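Local coordinates for designed protein (Trypanosoma brucei, PDB 6IEV) that is a designed protein of thioredoxin-type fold that probably serves to study how a protein keeps its stability at high temperature, at residues His23-Leu28 / Asp71-Asp76; Ser37-Val42 / Phe67-Thr72; Val42-Leu47 / Pro93-Glu98. All coordinates share one frame; numbering follows the deposited sequence.

Overall arrangement
All three contacts lie in one mixed sheet with strand order 23-24, 70-76, 40-46, 94-99, 102-108. Contacts 1 and 2 meet on strand 70-76 and pair parallel strands; contacts 2 and 3 meet on strand 40-46, and contact 3 pairs antiparallel ones. Burial separates them. Contact 3, centred about 4 Å from the centre of the chain, is buried, and its side-chain contacts are chiefly apolar, whereas contacts 1 and 2, centred about 8 and 9 Å out, are partly buried. Chemistry follows position: a water bridges the two segments past Ile25 in contact 1, a salt bridge joins the strand starts in contact 2, and aliphatic-aromatic packing dominates contact 3.

Contact 1 (His23-Leu28 / Asp71-Asp76); sequences HVIMSL and DTYSVD
His23 and Val24 run parallel to Tyr73 and Ser74, and three backbone hydrogen bonds set the register. His23 N donates to Thr72 O at 3.1 Å, and His23 O accepts from Ser74 N at 3.1 Å, so that His23 bonds to the residues before and after its partner Tyr73, the pattern of a parallel bridge. Ile25 N closes the series on Ser74 O at 2.9 Å, nearly straight at the hydrogen (171°). Beyond it the direct bonding gives way to a water, whose oxygen lies 2.7 Å from Ile25 O, to which it donates, and which accepts from Asp76 N; its further bond to Ser74 O is weak.

Of the side chains, His23 and Tyr73 share one face of the sheet. The imidazole meets the phenol ring through His23 CD2, 4.0 Å from Tyr73 CD1, which lies near the imidazole plane at its edge. A chi1 of 171° sets His23 CG anti to the backbone N, beside the carbonyl carbon; NE2 of the ring is hydrogen-bonded to Glu30. In thioredoxin topology this short strand is the edge strand that lines up with the third strand in sequence, here 70-76, before the chain enters helix 28-35, whose N-cap is Ser27.

Ile25 reaches over the same face with both branches at work. Its CD1 lies 3.9 Å from Tyr73 CD1, obliquely to the ring, while Ile25 CB comes within 3.8 Å of Val75 CG2 and its CG2 packs on the same methyl. Ala34 and Leu31 of helix 28-35 touch Tyr73 and Val75, respectively. On the other face, Val24 and Ser74 both touch Lys57 of helix 53-66.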
# COMPACT_ATOMS: atom_id res chain seq x y z
N HIS A 23 -5.10 -14.73 -9.75
CA HIS A 23 -4.97 -16.07 -10.29
C HIS A 23 -6.21 -16.40 -11.13
O HIS A 23 -7.34 -16.23 -10.66
CB HIS A 23 -4.77 -17.08 -9.16
CG HIS A 23 -4.84 -18.50 -9.62
ND1 HIS A 23 -3.99 -19.01 -10.58
CD2 HIS A 23 -5.67 -19.51 -9.28
CE1 HIS A 23 -4.31 -20.27 -10.82
NE2 HIS A 23 -5.32 -20.60 -10.04
N VAL A 24 -6.02 -16.82 -12.37
CA VAL A 24 -7.16 -17.13 -13.23
C VAL A 24 -7.74 -18.51 -12.88
O VAL A 24 -7.03 -19.52 -12.92
CB VAL A 24 -6.78 -17.04 -14.71
CG1 VAL A 24 -7.87 -17.67 -15.58
CG2 VAL A 24 -6.59 -15.58 -15.10
N ILE A 25 -9.03 -18.54 -12.55
CA ILE A 25 -9.71 -19.74 -12.07
C ILE A 25 -10.29 -20.53 -13.23
O ILE A 25 -10.92 -19.95 -14.14
CB ILE A 25 -10.81 -19.38 -11.06
CG1 ILE A 25 -10.18 -19.02 -9.72
CG2 ILE A 25 -11.83 -20.51 -10.93
CD1 ILE A 25 -9.43 -20.17 -9.06
N MET A 26 -10.09 -21.84 -13.23
CA MET A 26 -10.61 -22.67 -14.31
C MET A 26 -11.95 -23.34 -14.03
O MET A 26 -12.64 -23.70 -14.98
CB MET A 26 -9.59 -23.73 -14.69
CG MET A 26 -8.63 -23.26 -15.73
SD MET A 26 -7.43 -24.53 -15.97
CE MET A 26 -7.12 -25.00 -14.27
N SER A 27 -12.35 -23.55 -12.77
CA SER A 27 -13.52 -24.37 -12.48
C SER A 27 -14.08 -24.00 -11.12
O SER A 27 -13.38 -23.45 -10.26
CB SER A 27 -13.19 -25.87 -12.47
OG SER A 27 -12.30 -26.17 -11.38
N LEU A 28 -15.35 -24.37 -10.92
CA LEU A 28 -15.98 -24.18 -9.62
C LEU A 28 -15.25 -24.96 -8.53
O LEU A 28 -14.98 -24.42 -7.45
CB LEU A 28 -17.46 -24.57 -9.70
CG LEU A 28 -18.28 -24.31 -8.45
CD1 LEU A 28 -18.18 -22.85 -8.03
CD2 LEU A 28 -19.71 -24.69 -8.69
N ASP A 71 -5.93 -12.94 -1.06
CA ASP A 71 -5.72 -13.56 -2.37
C ASP A 71 -6.78 -13.07 -3.35
O ASP A 71 -7.94 -12.86 -2.98
CB ASP A 71 -5.74 -15.09 -2.26
CG ASP A 71 -4.66 -15.63 -1.29
OD1 ASP A 71 -3.47 -15.28 -1.44
OD2 ASP A 71 -5.02 -16.41 -0.37
N THR A 72 -6.36 -12.84 -4.58
CA THR A 72 -7.24 -12.30 -5.60
C THR A 72 -7.41 -13.32 -6.71
O THR A 72 -6.44 -14.00 -7.09
CB THR A 72 -6.70 -10.96 -6.15
OG1 THR A 72 -5.43 -11.15 -6.81
CG2 THR A 72 -6.54 -9.93 -5.02
N TYR A 73 -8.62 -13.40 -7.25
CA TYR A 73 -8.97 -14.39 -8.26
C TYR A 73 -9.82 -13.75 -9.35
O TYR A 73 -10.52 -12.76 -9.10
CB TYR A 73 -9.72 -15.59 -7.65
CG TYR A 73 -8.94 -16.29 -6.54
CD1 TYR A 73 -7.97 -17.26 -6.85
CD2 TYR A 73 -9.15 -15.98 -5.20
CE1 TYR A 73 -7.26 -17.91 -5.86
CE2 TYR A 73 -8.43 -16.62 -4.19
CZ TYR A 73 -7.49 -17.58 -4.53
OH TYR A 73 -6.79 -18.23 -3.54
N SER A 74 -9.73 -14.33 -10.54
CA SER A 74 -10.46 -13.88 -11.72
C SER A 74 -11.26 -15.05 -12.29
O SER A 74 -10.71 -16.13 -12.54
CB SER A 74 -9.46 -13.38 -12.78
OG SER A 74 -10.14 -12.68 -13.79
N VAL A 75 -12.54 -14.83 -12.57
CA VAL A 75 -13.38 -15.88 -13.12
C VAL A 75 -14.05 -15.36 -14.39
O VAL A 75 -14.85 -14.42 -14.33
CB VAL A 75 -14.43 -16.36 -12.11
CG1 VAL A 75 -15.41 -17.33 -12.81
CG2 VAL A 75 -13.73 -17.00 -10.91
N ASP A 76 -13.72 -15.95 -15.53
CA ASP A 76 -14.38 -15.57 -16.77
C ASP A 76 -15.74 -16.28 -16.84
O ASP A 76 -15.79 -17.48 -17.09
CB ASP A 76 -13.49 -15.91 -17.96
CG ASP A 76 -14.21 -15.78 -19.31
OD1 ASP A 76 -15.38 -15.31 -19.39
OD2 ASP A 76 -13.60 -16.18 -20.33
O HOH W 1 -11.50 -17.71 -15.56

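Contact 2 (Ser37-Val42 / Phe67-Thr72); sequences SNRISV and FPDVDT
Arg39 and Asp71 are joined where the two parallel strands of a beta-alpha-beta unit begin, strand 40-46 leading through helix 53-66 to strand 70-76. The guanidinium grips the carboxylate side-on with two nitrogens: Arg39 NE donates to Asp71 OD2 at 2.7 Å, on the syn side, and Arg39 NH2 to Asp71 OD1 at 3.0 Å, from above the carboxylate plane. Both oxygens lie close to the guanidinium plane, yet the two flat groups are turned 33° apart. A bend at chi3 (68°) places NE beside the carboxylate. Arg39 NH2 also donates to Pro68 O at 3.1 Å, using a lone pair in the carbonyl plane, so one nitrogen ties the aspartate to the type I turn Phe67-Val70 that feeds strand 70-76. Asp69 OD2 sits 4.2 Å from Arg39 NH1, well out of the guanidinium plane, and can add only electrostatic attraction.

In the thioredoxin fold these are neighbouring parallel strands of the central sheet, and past the salt bridge they pair regularly. Ile40 O accepts from Asp71 N at 2.9 Å, and Asp71 O accepts from Val42 N at 2.7 Å. On the face away from the salt bridge Val70 parts its methyls: CG2 meets Ile40 CG2 at 4.0 Å, whereas CG1 meets Val42 CG2 at 3.9 Å. Leu63 of helix 53-66 packs on Val70, and Leu115 of helix 112-123 on Val42.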
# COMPACT_ATOMS: atom_id res chain seq x y z
N SER A 37 -10.04 -21.45 2.31
CA SER A 37 -9.00 -20.96 3.20
C SER A 37 -9.56 -19.93 4.18
O SER A 37 -10.60 -19.30 3.95
CB SER A 37 -7.86 -20.32 2.40
OG SER A 37 -7.29 -19.26 3.13
N ASN A 38 -8.83 -19.74 5.28
CA ASN A 38 -9.19 -18.71 6.24
C ASN A 38 -8.56 -17.36 5.92
O ASN A 38 -8.86 -16.38 6.60
CB ASN A 38 -8.79 -19.15 7.65
CG ASN A 38 -9.91 -19.88 8.36
OD1 ASN A 38 -9.72 -20.98 8.88
ND2 ASN A 38 -11.10 -19.27 8.38
N ARG A 39 -7.76 -17.28 4.87
CA ARG A 39 -7.43 -15.99 4.29
C ARG A 39 -8.64 -15.38 3.60
O ARG A 39 -9.64 -16.04 3.32
CB ARG A 39 -6.28 -16.12 3.29
CG ARG A 39 -4.98 -16.59 3.93
CD ARG A 39 -4.05 -17.26 2.92
NE ARG A 39 -3.53 -16.32 1.92
CZ ARG A 39 -2.52 -15.48 2.12
NH1 ARG A 39 -1.91 -15.45 3.30
NH2 ARG A 39 -2.12 -14.67 1.16
N ILE A 40 -8.55 -14.08 3.35
CA ILE A 40 -9.59 -13.36 2.63
C ILE A 40 -9.31 -13.49 1.14
O ILE A 40 -8.18 -13.25 0.67
CB ILE A 40 -9.63 -11.89 3.06
CG1 ILE A 40 -10.18 -11.79 4.49
CG2 ILE A 40 -10.45 -11.05 2.09
CD1 ILE A 40 -10.55 -10.39 4.89
N SER A 41 -10.31 -13.93 0.39
CA SER A 41 -10.25 -14.06 -1.05
C SER A 41 -11.08 -12.96 -1.71
O SER A 41 -12.21 -12.69 -1.30
CB SER A 41 -10.76 -15.43 -1.49
OG SER A 41 -10.41 -16.44 -0.56
N VAL A 42 -10.54 -12.37 -2.77
CA VAL A 42 -11.27 -11.41 -3.59
C VAL A 42 -11.39 -11.97 -5.00
O VAL A 42 -10.37 -12.26 -5.64
CB VAL A 42 -10.56 -10.05 -3.63
CG1 VAL A 42 -11.37 -9.10 -4.50
CG2 VAL A 42 -10.32 -9.51 -2.21
N PHE A 67 -1.73 -6.01 0.09
CA PHE A 67 -2.47 -6.68 1.14
C PHE A 67 -1.90 -8.08 1.32
O PHE A 67 -2.01 -8.92 0.42
CB PHE A 67 -3.96 -6.73 0.84
CG PHE A 67 -4.66 -5.42 1.10
CD1 PHE A 67 -5.06 -5.09 2.38
CD2 PHE A 67 -4.88 -4.52 0.08
CE1 PHE A 67 -5.69 -3.89 2.61
CE2 PHE A 67 -5.51 -3.32 0.31
CZ PHE A 67 -5.91 -3.00 1.58
N PRO A 68 -1.32 -8.35 2.45
CA PRO A 68 -0.54 -9.58 2.60
C PRO A 68 -1.41 -10.81 2.66
O PRO A 68 -1.14 -11.81 1.99
CB PRO A 68 0.21 -9.35 3.92
CG PRO A 68 -0.68 -8.36 4.71
CD PRO A 68 -1.66 -7.73 3.74
N ASP A 69 -2.46 -10.75 3.49
CA ASP A 69 -3.31 -11.90 3.75
C ASP A 69 -4.50 -11.98 2.82
O ASP A 69 -5.53 -12.58 3.17
CB ASP A 69 -3.77 -11.86 5.21
CG ASP A 69 -2.62 -12.02 6.19
OD1 ASP A 69 -1.84 -11.06 6.37
OD2 ASP A 69 -2.50 -13.12 6.77
N VAL A 70 -4.40 -11.40 1.63
CA VAL A 70 -5.52 -11.32 0.70
C VAL A 70 -5.11 -12.01 -0.59
O VAL A 70 -4.03 -11.73 -1.13
CB VAL A 70 -5.95 -9.87 0.45
CG1 VAL A 70 -6.67 -9.73 -0.86
CG2 VAL A 70 -6.85 -9.42 1.59
N ASP A 71 -5.93 -12.94 -1.06
CA ASP A 71 -5.72 -13.56 -2.37
C ASP A 71 -6.78 -13.07 -3.35
O ASP A 71 -7.94 -12.86 -2.98
CB ASP A 71 -5.74 -15.09 -2.26
CG ASP A 71 -4.66 -15.63 -1.29
OD1 ASP A 71 -3.47 -15.28 -1.44
OD2 ASP A 71 -5.02 -16.41 -0.37
N THR A 72 -6.36 -12.84 -4.58
CA THR A 72 -7.24 -12.30 -5.60
C THR A 72 -7.41 -13.32 -6.71
O THR A 72 -6.44 -14.00 -7.09
CB THR A 72 -6.70 -10.96 -6.15
OG1 THR A 72 -5.43 -11.15 -6.81
CG2 THR A 72 -6.54 -9.93 -5.02

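Contact 3 (Val42-Leu47 / Pro93-Glu98); sequences VIVFTL and PTFVIE
Phe95 leans its ring over Val44, its non-hydrogen-bonded partner across the antiparallel strands, and can be followed outward from its CB. That CB lies 4.0 Å from Ile43 O, the carbonyl that Phe95 CA also meets in a CA-H...O contact. A chi1 of -64° puts CG anti to the carbonyl carbon; the Phe95 and Val44 side chains lie side by side, pointing the same way. Phe95 CD1 then meets Val44 CB at 3.8 Å, CE1 comes to 3.4 Å from Val44 CG2, and CZ at the tip is 3.7 Å from that same methyl. Val44 CG2 thus sits over one ring face, nearer CE1 than CZ. Ile56 and Leu60 of helix 53-66 and Ile112 and Leu115 of helix 112-123 also touch the Phe95 side chain, which places it between sheet and helices.

This is the pairing of the central strand of a thioredoxin fold with the strand that follows the cis-proline, a hallmark of the family: the peptide bond before Pro93 is cis. Short segments of the two strands run at 157°, and Ile43 with Val96 and Phe45 with Thr94 form the hydrogen-bonded pairs. The bond from Phe45 N to Thr94 O, 2.8 Å long, is almost perfectly straight (177°).

Phe45 and Val96 belong to the opposite face. Phe45 CE1 meets Val96 CG2 obliquely at 3.7 Å, and Thr94 O lies in the plane of the Phe45 ring at its edge. At the proline end, Thr46 CG2 comes to 4.1 Å from Pro93 CB, the two side chains crossing at about a right angle.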
# COMPACT_ATOMS: atom_id res chain seq x y z
N VAL A 42 -10.54 -12.37 -2.77
CA VAL A 42 -11.27 -11.41 -3.59
C VAL A 42 -11.39 -11.97 -5.00
O VAL A 42 -10.37 -12.26 -5.64
CB VAL A 42 -10.56 -10.05 -3.63
CG1 VAL A 42 -11.37 -9.10 -4.50
CG2 VAL A 42 -10.32 -9.51 -2.21
N ILE A 43 -12.62 -12.11 -5.49
CA ILE A 43 -12.87 -12.74 -6.78
C ILE A 43 -13.57 -11.73 -7.68
O ILE A 43 -14.60 -11.16 -7.30
CB ILE A 43 -13.73 -14.01 -6.65
CG1 ILE A 43 -13.23 -14.87 -5.51
CG2 ILE A 43 -13.76 -14.78 -7.97
CD1 ILE A 43 -14.37 -15.55 -4.76
N VAL A 44 -13.02 -11.51 -8.86
CA VAL A 44 -13.67 -10.69 -9.86
C VAL A 44 -14.29 -11.63 -10.90
O VAL A 44 -13.63 -12.54 -11.41
CB VAL A 44 -12.69 -9.70 -10.51
CG1 VAL A 44 -11.63 -10.40 -11.34
CG2 VAL A 44 -13.45 -8.71 -11.37
N PHE A 45 -15.59 -11.45 -11.14
CA PHE A 45 -16.32 -12.17 -12.18
C PHE A 45 -16.47 -11.24 -13.38
O PHE A 45 -17.17 -10.24 -13.28
CB PHE A 45 -17.70 -12.59 -11.68
CG PHE A 45 -17.67 -13.63 -10.60
CD1 PHE A 45 -17.44 -13.27 -9.27
CD2 PHE A 45 -17.88 -14.97 -10.90
CE1 PHE A 45 -17.40 -14.23 -8.27
CE2 PHE A 45 -17.85 -15.94 -9.91
CZ PHE A 45 -17.60 -15.57 -8.59
N THR A 46 -15.87 -11.61 -14.51
CA THR A 46 -15.81 -10.74 -15.68
C THR A 46 -16.22 -11.48 -16.94
O THR A 46 -16.48 -12.69 -16.93
CB THR A 46 -14.41 -10.16 -15.91
OG1 THR A 46 -13.49 -11.23 -16.18
CG2 THR A 46 -13.95 -9.38 -14.72
N LEU A 47 -16.29 -10.71 -18.02
CA LEU A 47 -16.41 -11.14 -19.41
C LEU A 47 -15.09 -10.93 -20.14
O LEU A 47 -14.24 -10.17 -19.67
CB LEU A 47 -17.55 -10.38 -20.09
CG LEU A 47 -18.84 -11.11 -19.72
CD1 LEU A 47 -20.06 -10.51 -20.39
CD2 LEU A 47 -18.71 -12.61 -20.03
N PRO A 93 -18.81 -6.42 -14.51
CA PRO A 93 -18.00 -7.17 -13.55
C PRO A 93 -18.56 -7.06 -12.15
O PRO A 93 -19.19 -6.06 -11.81
CB PRO A 93 -16.63 -6.50 -13.66
CG PRO A 93 -16.95 -5.10 -14.03
CD PRO A 93 -18.14 -5.19 -14.96
N THR A 94 -18.37 -8.11 -11.36
CA THR A 94 -18.73 -8.11 -9.95
C THR A 94 -17.56 -8.64 -9.14
O THR A 94 -16.88 -9.58 -9.56
CB THR A 94 -19.99 -8.96 -9.67
OG1 THR A 94 -21.10 -8.39 -10.36
CG2 THR A 94 -20.31 -9.00 -8.18
N PHE A 95 -17.34 -8.03 -7.99
CA PHE A 95 -16.35 -8.48 -7.03
C PHE A 95 -17.04 -9.15 -5.85
O PHE A 95 -18.02 -8.62 -5.33
CB PHE A 95 -15.53 -7.30 -6.53
CG PHE A 95 -14.72 -6.64 -7.61
CD1 PHE A 95 -13.45 -7.10 -7.90
CD2 PHE A 95 -15.23 -5.57 -8.33
CE1 PHE A 95 -12.69 -6.50 -8.89
CE2 PHE A 95 -14.48 -4.96 -9.32
CZ PHE A 95 -13.21 -5.43 -9.60
N VAL A 96 -16.51 -10.28 -5.41
CA VAL A 96 -16.99 -10.98 -4.22
C VAL A 96 -15.82 -11.11 -3.25
O VAL A 96 -14.70 -11.44 -3.66
CB VAL A 96 -17.56 -12.37 -4.57
CG1 VAL A 96 -17.90 -13.13 -3.29
CG2 VAL A 96 -18.79 -12.24 -5.49
N ILE A 97 -16.07 -10.83 -1.98
CA ILE A 97 -15.07 -11.00 -0.94
C ILE A 97 -15.49 -12.15 -0.05
O ILE A 97 -16.60 -12.13 0.50
CB ILE A 97 -14.87 -9.71 -0.13
CG1 ILE A 97 -14.54 -8.56 -1.08
CG2 ILE A 97 -13.75 -9.89 0.89
CD1 ILE A 97 -14.43 -7.22 -0.40
N GLU A 98 -14.61 -13.12 0.13
CA GLU A 98 -14.92 -14.33 0.88
C GLU A 98 -13.85 -14.61 1.92
O GLU A 98 -12.69 -14.23 1.76
CB GLU A 98 -15.06 -15.54 -0.04
CG GLU A 98 -16.29 -15.49 -0.93
CD GLU A 98 -17.05 -16.80 -0.96
OE1 GLU A 98 -18.30 -16.77 -0.84
OE2 GLU A 98 -16.40 -17.86 -1.09